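Local atomic coordinates of beta-n-acetylhexosaminidase (PDB entry 2YL5), a protein that probably hydrolyses terminal N-acetylhexosamine residues from the non-reducing ends of glycans, as a family 20 glycoside hydrolase with a TIM-barrel catalytic domain. Residues P136-D141 with E183-A188; F179-Y184 with E208-L213. All coordinates share one frame; numbering follows the deposited sequence.

Interaction 1: P136-D141 with E183-A188; sequences PQAHFD and EYANDA. With EDO (1,2-ethanediol), chain L.
F140 and Y184 meet ring to ring in an apolar cluster with A138 and A185. The two side chains cross at about a right angle and touch at the rims: CE2 of F140 lies 3.5 Å from CE2 of Y184, each atom near the plane of the other ring, an edge-to-edge meeting and not a stack of one ring on the other. F140 also meets Y196 edge-to-face. With its CG anti to the carbonyl carbon (chi1 -68°), F140 swings back beside its own backbone N and brings the CD2–CE2 edge against Y184 and A185. The methyl of A185 sits at that edge, 4.1 Å from F140 CD2. A138 lies beside them, its CB 4.3 Å from A185 CB and 3.9 Å from Y184 OH. Alanine suits both places because strand and loop come close here, and a short side chain is enough to close the distance.

The polar part is a single backbone hydrogen bond, D141 N to A188 O, 2.9 Å long with an N-H...O angle of 147°. The CB atoms of F140 (3.4 Å) and D141 (3.1 Å) also lie against A188 O. Within the loop, A188 N returns to A185 O in a tight turn that presents the A188 carbonyl to D141. The polar ends look elsewhere: Y184 OH bonds to L150 N, and D141 OD1 to the hydroxyl of Y196.

On the loop, 1,2-ethanediol, probably from the crystallisation liquor, accepts a hydrogen bond from D187 N through O2 at 2.8 Å; T146 OG1 and H120 N bond to it too.

A small apolar cluster, closed at one end by a main-chain bond, thus pins together two excursions that follow adjacent barrel strands, 110-117 and 176-180.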
loop_
_atom_site.group_PDB
_atom_site.type_symbol
_atom_site.label_atom_id
_atom_site.label_comp_id
_atom_site.label_asym_id
_atom_site.label_seq_id
_atom_site.Cartn_x
_atom_site.Cartn_y
_atom_site.Cartn_z
ATOM N N PRO A 136 -17.730 -14.682 -13.021
ATOM C CA PRO A 136 -16.753 -13.602 -13.150
ATOM C C PRO A 136 -15.307 -14.093 -13.037
ATOM O O PRO A 136 -14.381 -13.364 -13.393
ATOM C CB PRO A 136 -17.092 -12.686 -11.974
ATOM C CG PRO A 136 -17.660 -13.594 -10.948
ATOM C CD PRO A 136 -18.389 -14.671 -11.699
ATOM N N GLN A 137 -15.133 -15.322 -12.558
ATOM C CA GLN A 137 -13.812 -15.870 -12.255
ATOM C C GLN A 137 -13.070 -16.367 -13.490
ATOM O O GLN A 137 -13.681 -16.866 -14.439
ATOM C CB GLN A 137 -13.920 -17.012 -11.238
ATOM C CG GLN A 137 -14.719 -16.689 -9.977
ATOM C CD GLN A 137 -16.180 -17.102 -10.073
ATOM O OE1 GLN A 137 -16.675 -17.457 -11.145
ATOM N NE2 GLN A 137 -16.877 -17.059 -8.944
ATOM N N ALA A 138 -11.746 -16.226 -13.460
ATOM C CA ALA A 138 -10.869 -16.805 -14.472
ATOM C C ALA A 138 -10.845 -18.323 -14.323
ATOM O O ALA A 138 -11.005 -18.850 -13.219
ATOM C CB ALA A 138 -9.465 -16.233 -14.349
ATOM N N HIS A 139 -10.647 -19.021 -15.437
ATOM C CA HIS A 139 -10.741 -20.477 -15.462
ATOM C C HIS A 139 -9.605 -21.097 -16.278
ATOM O O HIS A 139 -9.557 -20.953 -17.503
ATOM C CB HIS A 139 -12.120 -20.893 -15.997
ATOM C CG HIS A 139 -12.362 -22.371 -16.008
ATOM N ND1 HIS A 139 -13.322 -22.956 -16.804
ATOM C CD2 HIS A 139 -11.768 -23.383 -15.329
ATOM C CE1 HIS A 139 -13.314 -24.263 -16.612
ATOM N NE2 HIS A 139 -12.380 -24.547 -15.722
ATOM N N PHE A 140 -8.691 -21.777 -15.586
ATOM C CA PHE A 140 -7.556 -22.446 -16.230
ATOM C C PHE A 140 -7.482 -23.939 -15.880
ATOM O O PHE A 140 -8.218 -24.739 -16.459
ATOM C CB PHE A 140 -6.242 -21.714 -15.925
ATOM C CG PHE A 140 -6.147 -20.349 -16.552
ATOM C CD1 PHE A 140 -6.016 -20.210 -17.932
ATOM C CD2 PHE A 140 -6.183 -19.204 -15.764
ATOM C CE1 PHE A 140 -5.928 -18.950 -18.517
ATOM C CE2 PHE A 140 -6.093 -17.940 -16.340
ATOM C CZ PHE A 140 -5.966 -17.813 -17.719
ATOM N N ASP A 141 -6.599 -24.312 -14.949
ATOM C CA ASP A 141 -6.527 -25.695 -14.452
ATOM C C ASP A 141 -7.775 -26.025 -13.642
ATOM O O ASP A 141 -8.186 -27.184 -13.549
ATOM C CB ASP A 141 -5.282 -25.914 -13.585
ATOM C CG ASP A 141 -3.982 -25.752 -14.359
ATOM O OD1 ASP A 141 -3.990 -25.876 -15.603
ATOM O OD2 ASP A 141 -2.942 -25.505 -13.714
ATOM N N GLU A 183 -1.080 -10.352 -9.545
ATOM C CA GLU A 183 -1.250 -11.760 -9.922
ATOM C C GLU A 183 -2.331 -11.987 -10.971
ATOM O O GLU A 183 -3.162 -11.111 -11.225
ATOM C CB GLU A 183 -1.556 -12.620 -8.691
ATOM C CG GLU A 183 -0.384 -13.444 -8.173
ATOM C CD GLU A 183 0.437 -12.735 -7.107
ATOM O OE1 GLU A 183 0.079 -11.608 -6.707
ATOM O OE2 GLU A 183 1.453 -13.313 -6.668
ATOM N N TYR A 184 -2.303 -13.171 -11.582
ATOM C CA TYR A 184 -3.412 -13.634 -12.406
ATOM C C TYR A 184 -3.687 -15.127 -12.228
ATOM O O TYR A 184 -3.102 -15.968 -12.912
ATOM C CB TYR A 184 -3.216 -13.289 -13.886
ATOM C CG TYR A 184 -4.523 -13.301 -14.642
ATOM C CD1 TYR A 184 -5.327 -12.164 -14.691
ATOM C CD2 TYR A 184 -4.975 -14.458 -15.280
ATOM C CE1 TYR A 184 -6.540 -12.171 -15.366
ATOM C CE2 TYR A 184 -6.188 -14.473 -15.960
ATOM C CZ TYR A 184 -6.963 -13.328 -15.999
ATOM O OH TYR A 184 -8.163 -13.344 -16.673
ATOM N N ALA A 185 -4.592 -15.433 -11.298
ATOM C CA ALA A 185 -5.068 -16.798 -11.035
ATOM C C ALA A 185 -3.959 -17.802 -10.717
ATOM O O ALA A 185 -3.894 -18.879 -11.313
ATOM C CB ALA A 185 -5.958 -17.297 -12.188
ATOM N N ASN A 186 -3.095 -17.443 -9.769
ATOM C CA ASN A 186 -2.043 -18.343 -9.294
ATOM C C ASN A 186 -2.599 -19.592 -8.606
ATOM O O ASN A 186 -1.936 -20.631 -8.566
ATOM C CB ASN A 186 -1.070 -17.610 -8.364
ATOM C CG ASN A 186 0.055 -16.905 -9.115
ATOM O OD1 ASN A 186 1.022 -16.448 -8.506
ATOM N ND2 ASN A 186 -0.063 -16.820 -10.437
ATOM N N ASP A 187 -3.815 -19.479 -8.075
ATOM C CA ASP A 187 -4.511 -20.607 -7.456
ATOM C C ASP A 187 -5.030 -21.602 -8.497
ATOM O O ASP A 187 -5.264 -22.770 -8.182
ATOM C CB ASP A 187 -5.664 -20.114 -6.569
ATOM C CG ASP A 187 -6.781 -19.444 -7.363
ATOM O OD1 ASP A 187 -6.488 -18.725 -8.344
ATOM O OD2 ASP A 187 -7.960 -19.632 -6.995
ATOM N N ALA A 188 -5.200 -21.130 -9.730
ATOM C CA ALA A 188 -5.764 -21.940 -10.806
ATOM C C ALA A 188 -4.733 -22.318 -11.873
ATOM O O ALA A 188 -5.089 -22.855 -12.923
ATOM C CB ALA A 188 -6.947 -21.213 -11.439
HETATM C C1 EDO L . -4.132 -14.736 -7.739
HETATM O O1 EDO L . -4.451 -13.512 -7.066
HETATM C C2 EDO L . -3.767 -15.799 -6.713
HETATM O O2 EDO L . -4.509 -16.992 -6.985
#

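Interaction 2: F179-Y184 with E208-L213; sequences FGTDEY and EYANTL
F179, at the end of strand 176-180, and L213, on helix 203-219, have CA atoms 7.0 Å apart, as do T181 and A210, the latter one helical turn before L213, so the two segments run in opposite senses and stay close as far as T181, after which the chain leaves the helix. L213 lays its CB over one face of the F179 ring, a CH-pi contact 3.9 Å from the ring centroid and 16° off the normal. Its CD1 branch reaches past the rim and touches F179 CD1 at 3.7 Å. F179 holds CG between its backbone N and carbonyl carbon (chi1 53°), which turns the ring's face to the helix. T181 extends the apolar surface: CG2 is 4.3 Å from A210 CB and equally far from L213 CD1, while OG1 donates to G180 O at 2.6 Å, reaching it from the side and off the carbonyl plane. Threonine suits this place because its methyl faces the helix while its hydroxyl serves the main chain. The small A210 allows the close approach. The F179 side chain also packs on P224 and A226 of strand 223-227. The contact is mostly apolar packing of barrel strand against outer helix, as expected in a TIM barrel, with the A210 carbonyl O also near the ring.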
loop_
_atom_site.group_PDB
_atom_site.type_symbol
_atom_site.label_atom_id
_atom_site.label_comp_id
_atom_site.label_asym_id
_atom_site.label_seq_id
_atom_site.Cartn_x
_atom_site.Cartn_y
_atom_site.Cartn_z
ATOM N N PHE A 179 -3.483 0.152 -7.680
ATOM C CA PHE A 179 -4.445 -0.782 -8.270
ATOM C C PHE A 179 -3.927 -2.227 -8.352
ATOM O O PHE A 179 -4.591 -3.105 -8.909
ATOM C CB PHE A 179 -4.987 -0.278 -9.622
ATOM C CG PHE A 179 -3.925 0.101 -10.619
ATOM C CD1 PHE A 179 -3.324 -0.865 -11.421
ATOM C CD2 PHE A 179 -3.550 1.432 -10.779
ATOM C CE1 PHE A 179 -2.350 -0.514 -12.353
ATOM C CE2 PHE A 179 -2.576 1.793 -11.709
ATOM C CZ PHE A 179 -1.975 0.817 -12.497
ATOM N N GLY A 180 -2.742 -2.456 -7.786
ATOM C CA GLY A 180 -2.203 -3.804 -7.599
ATOM C C GLY A 180 -1.684 -4.498 -8.843
ATOM O O GLY A 180 -0.514 -4.343 -9.204
ATOM N N THR A 181 -2.562 -5.271 -9.486
ATOM C CA THR A 181 -2.242 -6.109 -10.662
ATOM C C THR A 181 -1.110 -7.121 -10.424
ATOM O O THR A 181 -0.405 -7.506 -11.361
ATOM C CB THR A 181 -1.958 -5.271 -11.952
ATOM O OG1 THR A 181 -0.824 -4.418 -11.749
ATOM C CG2 THR A 181 -3.165 -4.433 -12.348
ATOM N N ASP A 182 -0.961 -7.567 -9.179
ATOM C CA ASP A 182 0.187 -8.392 -8.789
ATOM C C ASP A 182 0.102 -9.877 -9.158
ATOM O O ASP A 182 1.107 -10.579 -9.091
ATOM C CB ASP A 182 0.522 -8.216 -7.296
ATOM C CG ASP A 182 -0.660 -8.500 -6.381
ATOM O OD1 ASP A 182 -1.810 -8.180 -6.749
ATOM O OD2 ASP A 182 -0.432 -9.031 -5.274
ATOM N N GLU A 183 -1.080 -10.352 -9.545
ATOM C CA GLU A 183 -1.250 -11.760 -9.922
ATOM C C GLU A 183 -2.331 -11.987 -10.971
ATOM O O GLU A 183 -3.162 -11.111 -11.225
ATOM C CB GLU A 183 -1.556 -12.620 -8.691
ATOM C CG GLU A 183 -0.384 -13.444 -8.173
ATOM C CD GLU A 183 0.437 -12.735 -7.107
ATOM O OE1 GLU A 183 0.079 -11.608 -6.707
ATOM O OE2 GLU A 183 1.453 -13.313 -6.668
ATOM N N TYR A 184 -2.303 -13.171 -11.582
ATOM C CA TYR A 184 -3.412 -13.634 -12.406
ATOM C C TYR A 184 -3.687 -15.127 -12.228
ATOM O O TYR A 184 -3.102 -15.968 -12.912
ATOM C CB TYR A 184 -3.216 -13.289 -13.886
ATOM C CG TYR A 184 -4.523 -13.301 -14.642
ATOM C CD1 TYR A 184 -5.327 -12.164 -14.691
ATOM C CD2 TYR A 184 -4.975 -14.458 -15.280
ATOM C CE1 TYR A 184 -6.540 -12.171 -15.366
ATOM C CE2 TYR A 184 -6.188 -14.473 -15.960
ATOM C CZ TYR A 184 -6.963 -13.328 -15.999
ATOM O OH TYR A 184 -8.163 -13.344 -16.673
ATOM N N GLU A 208 -3.997 -4.117 -21.363
ATOM C CA GLU A 208 -5.105 -3.216 -21.674
ATOM C C GLU A 208 -5.890 -2.845 -20.415
ATOM O O GLU A 208 -6.317 -1.700 -20.259
ATOM C CB GLU A 208 -6.030 -3.862 -22.710
ATOM C CG GLU A 208 -6.995 -2.902 -23.392
ATOM C CD GLU A 208 -7.812 -3.570 -24.486
ATOM O OE1 GLU A 208 -7.217 -4.230 -25.366
ATOM O OE2 GLU A 208 -9.053 -3.436 -24.464
ATOM N N TYR A 209 -6.065 -3.819 -19.522
ATOM C CA TYR A 209 -6.754 -3.609 -18.250
ATOM C C TYR A 209 -5.930 -2.759 -17.281
ATOM O O TYR A 209 -6.474 -1.890 -16.597
ATOM C CB TYR A 209 -7.120 -4.953 -17.609
ATOM C CG TYR A 209 -7.870 -4.835 -16.300
ATOM C CD1 TYR A 209 -9.179 -4.354 -16.264
ATOM C CD2 TYR A 209 -7.271 -5.208 -15.097
ATOM C CE1 TYR A 209 -9.872 -4.244 -15.065
ATOM C CE2 TYR A 209 -7.959 -5.104 -13.891
ATOM C CZ TYR A 209 -9.256 -4.619 -13.883
ATOM O OH TYR A 209 -9.939 -4.512 -12.696
ATOM N N ALA A 210 -4.624 -3.018 -17.231
ATOM C CA ALA A 210 -3.704 -2.265 -16.377
ATOM C C ALA A 210 -3.520 -0.829 -16.867
ATOM O O ALA A 210 -3.409 0.098 -16.061
ATOM C CB ALA A 210 -2.360 -2.976 -16.284
ATOM N N ASN A 211 -3.489 -0.658 -18.189
ATOM C CA ASN A 211 -3.388 0.663 -18.811
ATOM C C ASN A 211 -4.641 1.505 -18.588
ATOM O O ASN A 211 -4.557 2.727 -18.449
ATOM C CB ASN A 211 -3.095 0.542 -20.312
ATOM C CG ASN A 211 -1.729 -0.065 -20.599
ATOM O OD1 ASN A 211 -0.873 -0.156 -19.718
ATOM N ND2 ASN A 211 -1.523 -0.485 -21.842
ATOM N N THR A 212 -5.797 0.843 -18.559
ATOM C CA THR A 212 -7.072 1.499 -18.270
ATOM C C THR A 212 -7.100 2.012 -16.830
ATOM O O THR A 212 -7.469 3.162 -16.587
ATOM C CB THR A 212 -8.275 0.555 -18.534
ATOM O OG1 THR A 212 -8.224 0.076 -19.882
ATOM C CG2 THR A 212 -9.601 1.281 -18.317
ATOM N N LEU A 213 -6.694 1.159 -15.887
ATOM C CA LEU A 213 -6.646 1.520 -14.467
ATOM C C LEU A 213 -5.679 2.670 -14.186
ATOM O O LEU A 213 -5.943 3.512 -13.326
ATOM C CB LEU A 213 -6.278 0.305 -13.605
ATOM C CG LEU A 213 -7.288 -0.838 -13.454
ATOM C CD1 LEU A 213 -6.674 -1.967 -12.644
ATOM C CD2 LEU A 213 -8.591 -0.367 -12.814
#

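In the fold
Following the chain from the N terminus, strand 137-139 comes first, then helix 153-170 and barrel strand 176-180, whose C-terminal loop runs on to helix 193-199 and helix 203-219. Interaction 1 reaches forward from 136-141 to 183-188 and closes a loop with 41 residues between its segments; interaction 2 closes a shorter one, 23 residues, from 179-184 to 208-213. The two closures cross rather than nest, since 179-184 begins inside the first span and 208-213 lies beyond it. Their segments overlap at E183 and Y184, of which only Y184 takes part, in interaction 1; their centres are about 15 Å apart. The chain leaving strand 176-180 is therefore held first by the helix and then by strand 137-139.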